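Local coordinates for HTH-type transcriptional activator ampR (Citrobacter freundii, PDB 3KOS), which regulates expression of the ampC beta-lactamase gene as a LysR-family transcription factor and is represented here by its effector-binding domain, at residues 75-80 and 179-184; 25-30 and 201-206; 19-24 and 136-141. All coordinates share one frame; numbering follows the deposited sequence.

Contact 1. Residues 75-80 and 179-184; sequences AQYLCS and LGSYWI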
# COMPACT_ATOMS: atom_id res chain seq x y z
N ALA A 75 -14.41 19.22 -6.44
CA ALA A 75 -14.52 17.92 -5.77
C ALA A 75 -15.93 17.36 -5.83
O ALA A 75 -16.90 18.08 -5.60
CB ALA A 75 -14.06 18.04 -4.31
N GLN A 76 -16.03 16.07 -6.13
CA GLN A 76 -17.32 15.39 -6.14
C GLN A 76 -17.30 14.17 -5.21
O GLN A 76 -16.38 13.36 -5.25
CB GLN A 76 -17.70 14.97 -7.56
CG GLN A 76 -18.96 14.12 -7.62
CD GLN A 76 -19.69 14.24 -8.95
OE1 GLN A 76 -19.07 14.24 -10.02
NE2 GLN A 76 -21.01 14.33 -8.88
N TYR A 77 -18.31 14.06 -4.35
CA TYR A 77 -18.38 13.00 -3.36
C TYR A 77 -18.60 11.66 -4.05
O TYR A 77 -19.42 11.55 -4.96
CB TYR A 77 -19.52 13.30 -2.38
CG TYR A 77 -19.74 12.30 -1.26
CD1 TYR A 77 -20.58 11.21 -1.43
CD2 TYR A 77 -19.14 12.48 -0.01
CE1 TYR A 77 -20.80 10.31 -0.40
CE2 TYR A 77 -19.37 11.58 1.03
CZ TYR A 77 -20.20 10.50 0.82
OH TYR A 77 -20.43 9.60 1.84
N LEU A 78 -17.84 10.65 -3.63
CA LEU A 78 -18.00 9.31 -4.19
C LEU A 78 -18.77 8.42 -3.23
O LEU A 78 -19.84 7.93 -3.56
CB LEU A 78 -16.65 8.67 -4.53
CG LEU A 78 -15.83 9.38 -5.62
CD1 LEU A 78 -14.49 8.69 -5.79
CD2 LEU A 78 -16.61 9.41 -6.94
N CYS A 79 -18.21 8.21 -2.04
CA CYS A 79 -18.87 7.35 -1.07
C CYS A 79 -18.27 7.54 0.32
O CYS A 79 -17.19 8.13 0.48
CB CYS A 79 -18.76 5.87 -1.49
SG CYS A 79 -17.08 5.17 -1.36
N SER A 80 -18.99 7.05 1.33
CA SER A 80 -18.54 7.21 2.71
C SER A 80 -17.38 6.27 3.02
O SER A 80 -17.11 5.33 2.27
CB SER A 80 -19.71 6.95 3.67
OG SER A 80 -20.24 5.65 3.46
N LEU A 179 -14.09 10.27 9.65
CA LEU A 179 -13.02 11.25 9.64
C LEU A 179 -12.67 11.64 8.21
O LEU A 179 -11.60 12.19 7.95
CB LEU A 179 -11.78 10.69 10.36
CG LEU A 179 -12.01 10.31 11.82
CD1 LEU A 179 -10.73 9.79 12.47
CD2 LEU A 179 -12.55 11.52 12.58
N GLY A 180 -13.58 11.34 7.29
CA GLY A 180 -13.37 11.63 5.88
C GLY A 180 -14.14 10.68 4.99
O GLY A 180 -14.66 9.66 5.46
N SER A 181 -14.22 11.01 3.70
CA SER A 181 -14.91 10.17 2.72
C SER A 181 -14.05 10.04 1.48
O SER A 181 -12.96 10.58 1.41
CB SER A 181 -16.25 10.80 2.33
OG SER A 181 -17.08 10.98 3.46
N TYR A 182 -14.55 9.33 0.47
CA TYR A 182 -13.82 9.26 -0.79
C TYR A 182 -14.41 10.25 -1.79
O TYR A 182 -15.64 10.35 -1.92
CB TYR A 182 -13.78 7.83 -1.35
CG TYR A 182 -12.91 6.93 -0.49
CD1 TYR A 182 -11.51 7.00 -0.57
CD2 TYR A 182 -13.47 6.04 0.41
CE1 TYR A 182 -10.71 6.20 0.23
CE2 TYR A 182 -12.67 5.23 1.22
CZ TYR A 182 -11.30 5.31 1.12
OH TYR A 182 -10.49 4.52 1.93
N TRP A 183 -13.53 10.98 -2.45
CA TRP A 183 -13.92 12.03 -3.40
C TRP A 183 -13.16 11.86 -4.70
O TRP A 183 -12.07 11.29 -4.73
CB TRP A 183 -13.54 13.40 -2.84
CG TRP A 183 -14.22 13.75 -1.56
CD1 TRP A 183 -13.88 13.33 -0.31
CD2 TRP A 183 -15.35 14.61 -1.41
NE1 TRP A 183 -14.74 13.87 0.62
CE2 TRP A 183 -15.65 14.66 -0.03
CE3 TRP A 183 -16.15 15.34 -2.30
CZ2 TRP A 183 -16.71 15.41 0.48
CZ3 TRP A 183 -17.20 16.09 -1.80
CH2 TRP A 183 -17.47 16.11 -0.42
N ILE A 184 -13.74 12.38 -5.78
CA ILE A 184 -12.97 12.52 -7.02
C ILE A 184 -12.75 14.02 -7.28
O ILE A 184 -13.67 14.81 -7.16
CB ILE A 184 -13.67 11.82 -8.22
CG1 ILE A 184 -12.77 11.84 -9.46
CG2 ILE A 184 -15.05 12.43 -8.49
CD1 ILE A 184 -13.18 10.83 -10.56
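Y182 faces two residues at once, L78 and C79, in a classic beta bulge that shifts the register between antiparallel strands 73-86 and 181-187 of the mixed sheet in this LysR effector-binding domain. Y182 O accepts from L78 N at 2.8 Å and, in a weak bond, from C79 N at 3.3 Å, while Y182 N gives a nearly straight bond (168°) back to C79 O. On the other side of the bulge the ladder is regular: Q76 and I184 are a hydrogen-bonded pair, with Q76 N to I184 O and I184 N to Q76 O both at 2.9 Å. The bulge turns the CB of L78 toward the partner strand. Its CD1 branch lies on the W183 carbonyl carbon and its CD2 meets I184 CG2 at 3.7 Å; F22, I63 and L203 pack on the same leucine. C79 SG approaches the Y182 ring obliquely, nearest CD2. The non-hydrogen-bonded pair Y77 and W183 projects from the sheet face opposite to Q76 and I184. W183 holds CG anti to its carbonyl carbon (chi1 -62°), and the indole beyond lies against Y77, whose CB sits over the six-membered ring, 4.0 Å from its centroid, in a CH-pi contact. The Y77 ring meets that same indole in a T-shaped stack, its edge toward the face and the planes at 89°. W70 adds a second edge-to-face ring contact to W183. Farther along the Y77 edge, near the plane of the ring, S181 OG lies 3.4 Å from Y77 CE2.

Contact 2. Residues 25-30 and 201-206; sequences GCLFPL and RWLTGV
W202 and L27 both carry CG anti to the backbone N (chi1 164° and -176°), which sets W202 CG and L27 CG so that the indole and the L27 methyls can meet between helices 194-209 and 20-37. L27 CD1 then comes to the rim of the indole, in its plane, 3.9 Å from W202 CZ3, and also meets L203 CD1 at 4.2 Å. L30 works on the neighbouring part of that edge: its carbonyl oxygen, L30 O, lies 3.2 Å from W202 CZ2, close to the ring plane, and L30 CB is 3.9 Å from W202 CH2. The CD1 branch of L30 meets V206 tip to tip, 3.9 Å from V206 CG1. That same V206 methyl sits above the rim of one indole face, so the indole has V206 over one face and the facing helix at its edge. W202 NE1 donates to D33, and F34 brings another ring against the indole. The axes of the helical segments 25-30 and 201-206 approach to 11.9 Å, at 108°, a spacing bridged by large side chains without hydrogen bonds. The first and last helices of the domain are thus joined on one face of the central sheet, as in the layered alpha/beta architecture of LysR effector-binding domains.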
# COMPACT_ATOMS: atom_id res chain seq x y z
N GLY A 25 -10.43 -1.73 -2.90
CA GLY A 25 -11.65 -2.01 -2.16
C GLY A 25 -12.92 -1.65 -2.89
O GLY A 25 -14.00 -2.07 -2.49
N CYS A 26 -12.80 -0.87 -3.97
CA CYS A 26 -13.99 -0.38 -4.67
C CYS A 26 -13.86 -0.35 -6.19
O CYS A 26 -14.65 -0.97 -6.91
CB CYS A 26 -14.37 1.00 -4.13
SG CYS A 26 -15.88 1.72 -4.88
N LEU A 27 -12.88 0.39 -6.71
CA LEU A 27 -12.83 0.66 -8.15
C LEU A 27 -12.49 -0.54 -9.02
O LEU A 27 -13.14 -0.78 -10.03
CB LEU A 27 -11.84 1.80 -8.44
CG LEU A 27 -11.79 2.23 -9.91
CD1 LEU A 27 -13.17 2.72 -10.35
CD2 LEU A 27 -10.73 3.31 -10.09
N PHE A 28 -11.45 -1.29 -8.66
CA PHE A 28 -10.98 -2.36 -9.53
C PHE A 28 -12.06 -3.39 -9.84
O PHE A 28 -12.21 -3.79 -10.99
CB PHE A 28 -9.71 -3.02 -8.96
CG PHE A 28 -8.45 -2.21 -9.15
CD1 PHE A 28 -8.47 -1.03 -9.88
CD2 PHE A 28 -7.25 -2.63 -8.60
CE1 PHE A 28 -7.31 -0.28 -10.05
CE2 PHE A 28 -6.09 -1.89 -8.77
CZ PHE A 28 -6.12 -0.72 -9.49
N PRO A 29 -12.83 -3.80 -8.83
CA PRO A 29 -13.89 -4.78 -9.11
C PRO A 29 -14.94 -4.22 -10.08
O PRO A 29 -15.64 -5.00 -10.73
CB PRO A 29 -14.52 -5.01 -7.74
CG PRO A 29 -13.41 -4.71 -6.76
CD PRO A 29 -12.67 -3.56 -7.38
N LEU A 30 -15.05 -2.90 -10.16
CA LEU A 30 -16.06 -2.27 -11.01
C LEU A 30 -15.56 -1.90 -12.40
O LEU A 30 -16.35 -1.48 -13.25
CB LEU A 30 -16.62 -1.02 -10.33
CG LEU A 30 -17.38 -1.28 -9.03
CD1 LEU A 30 -17.68 0.01 -8.31
CD2 LEU A 30 -18.65 -2.06 -9.33
N ARG A 201 -19.65 10.42 -14.20
CA ARG A 201 -21.06 10.04 -14.18
C ARG A 201 -21.22 8.54 -13.94
O ARG A 201 -22.08 8.12 -13.17
CB ARG A 201 -21.77 10.44 -15.48
CG ARG A 201 -21.93 11.94 -15.68
CD ARG A 201 -23.05 12.26 -16.69
NE ARG A 201 -22.87 11.59 -17.98
CZ ARG A 201 -22.43 12.18 -19.09
NH1 ARG A 201 -22.12 13.48 -19.09
NH2 ARG A 201 -22.30 11.48 -20.21
N TRP A 202 -20.40 7.75 -14.62
CA TRP A 202 -20.47 6.30 -14.45
C TRP A 202 -20.20 5.89 -13.00
O TRP A 202 -20.93 5.08 -12.42
CB TRP A 202 -19.45 5.59 -15.35
CG TRP A 202 -19.25 4.17 -14.92
CD1 TRP A 202 -20.07 3.11 -15.18
CD2 TRP A 202 -18.17 3.66 -14.13
NE1 TRP A 202 -19.57 1.97 -14.61
CE2 TRP A 202 -18.40 2.28 -13.96
CE3 TRP A 202 -17.03 4.24 -13.56
CZ2 TRP A 202 -17.53 1.46 -13.23
CZ3 TRP A 202 -16.16 3.42 -12.83
CH2 TRP A 202 -16.42 2.05 -12.67
N LEU A 203 -19.16 6.46 -12.41
CA LEU A 203 -18.73 6.04 -11.07
C LEU A 203 -19.74 6.44 -9.99
O LEU A 203 -20.16 5.62 -9.19
CB LEU A 203 -17.33 6.59 -10.76
CG LEU A 203 -16.71 6.15 -9.42
CD1 LEU A 203 -16.78 4.63 -9.24
CD2 LEU A 203 -15.26 6.63 -9.35
N THR A 204 -20.14 7.70 -9.97
CA THR A 204 -21.15 8.12 -9.01
C THR A 204 -22.43 7.30 -9.23
O THR A 204 -23.13 6.94 -8.28
CB THR A 204 -21.43 9.62 -9.08
OG1 THR A 204 -21.75 9.98 -10.42
CG2 THR A 204 -20.21 10.42 -8.64
N GLY A 205 -22.71 6.97 -10.48
CA GLY A 205 -23.89 6.19 -10.81
C GLY A 205 -23.81 4.76 -10.30
O GLY A 205 -24.77 4.24 -9.73
N VAL A 206 -22.67 4.12 -10.51
CA VAL A 206 -22.51 2.72 -10.18
C VAL A 206 -22.39 2.53 -8.67
O VAL A 206 -22.69 1.46 -8.15
CB VAL A 206 -21.32 2.09 -10.90
CG1 VAL A 206 -20.01 2.44 -10.18
CG2 VAL A 206 -21.49 0.59 -11.01

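Contact 3. Residues 19-24 and 136-141; sequences VGTFAI and FDSSVT. With MES (2-(N-morpholino)-ethanesulfonic acid), chain B.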
# COMPACT_ATOMS: atom_id res chain seq x y z
N VAL A 19 -6.24 6.61 -4.84
CA VAL A 19 -5.67 6.13 -3.58
C VAL A 19 -5.83 4.60 -3.53
O VAL A 19 -6.88 4.07 -3.87
CB VAL A 19 -6.30 6.83 -2.34
CG1 VAL A 19 -7.84 6.65 -2.30
CG2 VAL A 19 -5.65 6.35 -1.05
N GLY A 20 -4.76 3.90 -3.14
CA GLY A 20 -4.71 2.46 -3.32
C GLY A 20 -5.86 1.74 -2.64
O GLY A 20 -6.41 0.77 -3.17
N THR A 21 -6.21 2.22 -1.45
CA THR A 21 -7.27 1.60 -0.67
C THR A 21 -8.58 1.57 -1.45
O THR A 21 -9.29 0.56 -1.46
CB THR A 21 -7.44 2.32 0.66
OG1 THR A 21 -6.22 2.21 1.41
CG2 THR A 21 -8.58 1.70 1.46
N PHE A 22 -8.89 2.67 -2.12
CA PHE A 22 -10.10 2.75 -2.95
C PHE A 22 -10.00 1.89 -4.20
O PHE A 22 -10.99 1.30 -4.63
CB PHE A 22 -10.39 4.19 -3.33
CG PHE A 22 -11.72 4.39 -4.02
CD1 PHE A 22 -11.81 4.36 -5.39
CD2 PHE A 22 -12.88 4.64 -3.28
CE1 PHE A 22 -13.03 4.56 -6.04
CE2 PHE A 22 -14.10 4.84 -3.92
CZ PHE A 22 -14.17 4.80 -5.30
N ALA A 23 -8.81 1.85 -4.82
CA ALA A 23 -8.63 1.03 -6.01
C ALA A 23 -8.92 -0.44 -5.69
O ALA A 23 -9.66 -1.11 -6.41
CB ALA A 23 -7.19 1.19 -6.54
N ILE A 24 -8.34 -0.93 -4.61
CA ILE A 24 -8.50 -2.34 -4.25
C ILE A 24 -9.91 -2.63 -3.72
O ILE A 24 -10.51 -3.66 -4.04
CB ILE A 24 -7.46 -2.76 -3.17
CG1 ILE A 24 -6.04 -2.61 -3.71
CG2 ILE A 24 -7.71 -4.19 -2.73
CD1 ILE A 24 -5.77 -3.37 -5.03
N PHE A 136 0.69 4.10 9.38
CA PHE A 136 0.66 3.65 8.00
C PHE A 136 0.20 4.70 6.99
O PHE A 136 -0.78 5.40 7.23
CB PHE A 136 -0.27 2.43 7.88
CG PHE A 136 0.23 1.25 8.63
CD1 PHE A 136 1.02 0.31 8.00
CD2 PHE A 136 -0.05 1.11 9.98
CE1 PHE A 136 1.51 -0.79 8.70
CE2 PHE A 136 0.44 0.02 10.69
CZ PHE A 136 1.22 -0.93 10.06
N ASP A 137 0.91 4.79 5.87
CA ASP A 137 0.56 5.72 4.81
C ASP A 137 -0.66 5.22 4.04
O ASP A 137 -1.38 6.01 3.43
CB ASP A 137 1.74 5.91 3.85
CG ASP A 137 2.10 4.63 3.10
OD1 ASP A 137 2.10 3.53 3.71
OD2 ASP A 137 2.42 4.72 1.89
N SER A 138 -0.88 3.91 4.07
CA SER A 138 -1.96 3.31 3.28
C SER A 138 -2.70 2.28 4.11
O SER A 138 -2.07 1.46 4.77
CB SER A 138 -1.38 2.63 2.04
OG SER A 138 -2.33 1.75 1.44
N SER A 139 -4.03 2.30 4.09
CA SER A 139 -4.81 1.31 4.83
C SER A 139 -4.59 -0.08 4.28
O SER A 139 -4.80 -1.07 5.00
CB SER A 139 -6.31 1.63 4.76
OG SER A 139 -6.63 2.71 5.63
N VAL A 140 -4.24 -0.18 3.00
CA VAL A 140 -4.01 -1.50 2.41
C VAL A 140 -2.86 -2.16 3.18
O VAL A 140 -2.96 -3.31 3.62
CB VAL A 140 -3.64 -1.40 0.92
CG1 VAL A 140 -3.28 -2.77 0.39
CG2 VAL A 140 -4.82 -0.83 0.13
N THR A 141 -1.78 -1.41 3.34
CA THR A 141 -0.61 -1.90 4.08
C THR A 141 -0.98 -2.15 5.55
O THR A 141 -0.59 -3.16 6.14
CB THR A 141 0.54 -0.88 4.00
OG1 THR A 141 0.85 -0.66 2.62
CG2 THR A 141 1.78 -1.39 4.74
O1 MES B . -5.57 10.66 6.40
C2 MES B . -5.74 9.44 7.07
C3 MES B . -6.26 8.33 6.14
N4 MES B . -5.58 8.32 4.83
C5 MES B . -4.39 9.20 4.80
C6 MES B . -4.75 10.62 5.26
C7 MES B . -5.29 6.96 4.27
C8 MES B . -6.39 6.57 3.33
S MES B . -6.88 5.25 3.03
O1S MES B . -7.61 4.65 4.35
O2S MES B . -5.49 4.53 2.66
O3S MES B . -7.91 5.39 1.82
O HOH W 1 -3.36 3.48 -0.50
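Sulfonate oxygen O2S of a bound MES is gripped from both segments: T21 OG1 donates to it at 2.7 Å, and S139 N donates to it at 3.0 Å in an almost straight bond (175°). A second oxygen, O1S, takes a short bond of 2.5 Å from S139 OG, and Y182 OH holds the third, O3S, so each sulfonate oxygen has a protein partner. T21 OG1 stands anti to its carbonyl carbon (chi1 -62°), which places the hydroxyl facing S139 and the ligand. Both segments present the start of a helix here, 20-37 and 139-147; the positive ends of their dipoles would be expected to favour an anion, though MES itself probably comes from the crystallisation liquor. Beside the ligand, S138 is the N-cap of the second helix: its OG accepts from V140 N at 3.1 Å. The same S138 OG is hydrogen-bonded to a water at 2.8 Å, and that water accepts a weak bond from T21 N at 3.3 Å, a second polar link between the segments. Apolar packing closes the seam beyond. V140 CG2 lies on the backbone of the first helix, 3.5 Å from T21 CA, and more loosely meets I24 CG1 at 4.4 Å. The second subunit flanks this region, its T47 OG1 bonded to D137 OD1 and its T141 packed on I24. Two helix N termini that converge on an anionic group, one from each lobe, are consistent with the cleft between the subdomains of the periplasmic-binding-protein-like LysR fold, where effectors bind in this family.

From the N terminus, helix 20-37 supplies two contacts in succession: its start enters contact 3 and its next turn contact 2. Strand 73-86 then opens contact 1. Contact 3 closes first, when the chain reaches 136-141, tying the opening helix to the other lobe. Contact 1 closes at 179-184, after the chain has come back to the main sheet, and contact 2 last, on the C-terminal helix. Contact 1 therefore lies within the span of contact 2, whereas contact 3 crosses both. They also touch in space: Q76 of contact 1 packs on T204 of contact 2, and Y182 reaches from the sheet to F22 and T21 of contact 3, joining sheet, covering helices and cleft.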